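Local coordinates for bacterial regulatory proteins, TetR family (Nitrosomonas europaea, PDB 3NI7), which probably binds DNA as a transcriptional regulator of the TetR family, through an N-terminal helix-turn-helix, at the interface of chains A and B. Coordinates in Å, arbitrary orientation; residue numbers count along the deposited sequence, not the author numbering. Chains: chain A/B, Bacterial regulatory proteins, TetR family.

The interface of chains A and B. Residues chain A 129-130, 148-150, 153; chain B 126, 129-130, 148-150, 153.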
# COMPACT_ATOMS: atom_id res chain seq x y z
N VAL A 129 -0.12 13.13 -1.23
CA VAL A 129 1.29 12.98 -1.00
C VAL A 129 2.03 14.19 -1.49
O VAL A 129 3.00 14.63 -0.85
CB VAL A 129 1.81 11.69 -1.68
CG1 VAL A 129 3.35 11.75 -1.97
CG2 VAL A 129 1.45 10.48 -0.80
N GLN A 130 1.65 14.73 -2.64
CA GLN A 130 2.45 15.82 -3.20
C GLN A 130 2.15 17.11 -2.50
O GLN A 130 3.00 18.00 -2.39
CB GLN A 130 2.21 15.94 -4.67
CG GLN A 130 2.77 14.75 -5.40
CD GLN A 130 2.39 14.74 -6.82
OE1 GLN A 130 1.61 15.57 -7.26
NE2 GLN A 130 2.97 13.80 -7.57
N GLU A 148 12.26 11.18 -1.20
CA GLU A 148 11.87 10.78 -2.52
C GLU A 148 10.33 10.51 -2.45
O GLU A 148 9.80 9.97 -1.44
CB GLU A 148 12.66 9.57 -3.04
CG GLU A 148 14.09 9.89 -3.35
CD GLU A 148 14.27 11.03 -4.35
OE1 GLU A 148 13.60 11.07 -5.44
OE2 GLU A 148 15.13 11.90 -4.03
N GLU A 149 9.66 10.93 -3.54
CA GLU A 149 8.24 10.79 -3.69
C GLU A 149 7.78 9.38 -3.38
O GLU A 149 6.79 9.21 -2.67
CB GLU A 149 7.80 11.13 -5.12
CG GLU A 149 7.26 12.58 -5.38
CD GLU A 149 6.40 12.65 -6.65
OE1 GLU A 149 6.87 13.13 -7.73
OE2 GLU A 149 5.22 12.21 -6.59
N SER A 150 8.44 8.36 -3.91
CA SER A 150 8.05 6.96 -3.60
C SER A 150 8.25 6.55 -2.14
O SER A 150 7.49 5.76 -1.59
CB SER A 150 8.75 5.96 -4.50
OG SER A 150 10.02 6.44 -4.82
N THR A 153 5.58 8.08 -0.33
CA THR A 153 4.32 7.44 -0.66
C THR A 153 4.24 6.13 0.04
O THR A 153 3.22 5.81 0.66
CB THR A 153 4.12 7.19 -2.19
OG1 THR A 153 4.08 8.44 -2.88
CG2 THR A 153 2.81 6.49 -2.42
N SER B 126 11.32 1.68 -3.20
CA SER B 126 11.67 2.88 -3.93
C SER B 126 12.64 2.57 -5.05
O SER B 126 12.44 3.01 -6.18
CB SER B 126 12.23 3.95 -3.05
OG SER B 126 11.29 4.34 -2.10
N VAL B 129 10.71 0.73 -7.86
CA VAL B 129 9.85 1.64 -8.58
C VAL B 129 10.67 2.58 -9.46
O VAL B 129 10.34 2.83 -10.58
CB VAL B 129 8.96 2.42 -7.59
CG1 VAL B 129 8.43 3.69 -8.23
CG2 VAL B 129 7.81 1.52 -7.09
N GLN B 130 11.78 3.06 -8.96
CA GLN B 130 12.52 4.03 -9.73
C GLN B 130 13.20 3.34 -10.88
O GLN B 130 13.30 3.87 -11.99
CB GLN B 130 13.49 4.75 -8.82
CG GLN B 130 12.70 5.60 -7.88
CD GLN B 130 13.49 6.27 -6.85
OE1 GLN B 130 14.70 6.04 -6.71
NE2 GLN B 130 12.83 7.12 -6.08
N GLU B 148 3.83 10.12 -12.70
CA GLU B 148 4.34 10.61 -11.43
C GLU B 148 4.80 9.45 -10.53
O GLU B 148 4.17 8.39 -10.47
CB GLU B 148 3.36 11.55 -10.72
CG GLU B 148 3.66 13.01 -10.98
CD GLU B 148 5.03 13.46 -10.27
OE1 GLU B 148 5.10 14.61 -9.78
OE2 GLU B 148 6.04 12.66 -10.18
N GLU B 149 5.93 9.64 -9.87
CA GLU B 149 6.49 8.62 -9.01
C GLU B 149 5.43 8.01 -8.07
O GLU B 149 5.26 6.81 -8.01
CB GLU B 149 7.62 9.20 -8.18
CG GLU B 149 9.06 9.00 -8.72
CD GLU B 149 10.08 9.23 -7.63
OE1 GLU B 149 10.68 10.31 -7.59
OE2 GLU B 149 10.22 8.34 -6.78
N SER B 150 4.71 8.86 -7.36
CA SER B 150 3.67 8.37 -6.44
C SER B 150 2.60 7.53 -7.09
O SER B 150 2.20 6.50 -6.52
CB SER B 150 2.97 9.51 -5.70
OG SER B 150 2.85 10.65 -6.50
N THR B 153 3.94 4.35 -7.87
CA THR B 153 4.20 3.62 -6.62
C THR B 153 2.87 3.07 -6.16
O THR B 153 2.73 1.87 -5.85
CB THR B 153 4.78 4.51 -5.49
OG1 THR B 153 6.01 5.05 -5.91
CG2 THR B 153 4.98 3.71 -4.28
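The N-terminal turns of the two copies of helix 149-164 lie side by side, running roughly the same way, about the two-fold axis, and A:Glu149, A:Ser150, B:Glu149 and B:Ser150 do most of the work. A:Ser150 turns its hydroxyl onto the carboxylate of B:Glu149: OG donates to OE2 at 2.7 Å, arriving nearly along the C-O axis. The twin bond, B:Ser150 OG to A:Glu149 OE2, is 2.8 Å. Each of these carboxylate oxygens is gripped a second time from its own chain. A:Gln130, its chain extended, gives NE2 to A:Glu149 OE2 at 2.9 Å, with the acceptor close to the amide plane but the donor above the carboxylate plane; B:Gln130 does the same for B:Glu149. The glutamates are also extended beyond CG, and A:Glu149 CB packs against B:Glu149 CB at 3.6 Å.

The acidic ends are less symmetric. A:Glu149 OE1 lies 2.6 Å from B:Glu148 OE2, the two carboxylates crossing almost perpendicularly (88°). Two charged groups would clash here, so a shared proton is plausible, though not seen. In the reverse pair, A:Glu148 OE1 stays 3.7 Å from B:Glu149 OE1, the planes nearly parallel.

One turn further on, the methyls of A:Thr153 and B:Thr153 face tip to tip over the axis, while OG1 of each bonds back to the carbonyl of A:Glu149 or B:Glu149 in its own chain. The patch thus joins the N-terminal ends of helices 149-164, with A:Gln130 and B:Gln130 reaching in from helix 115-135 of chain A and 115-134 of chain B, in what is likely the TetR-type dimer interface.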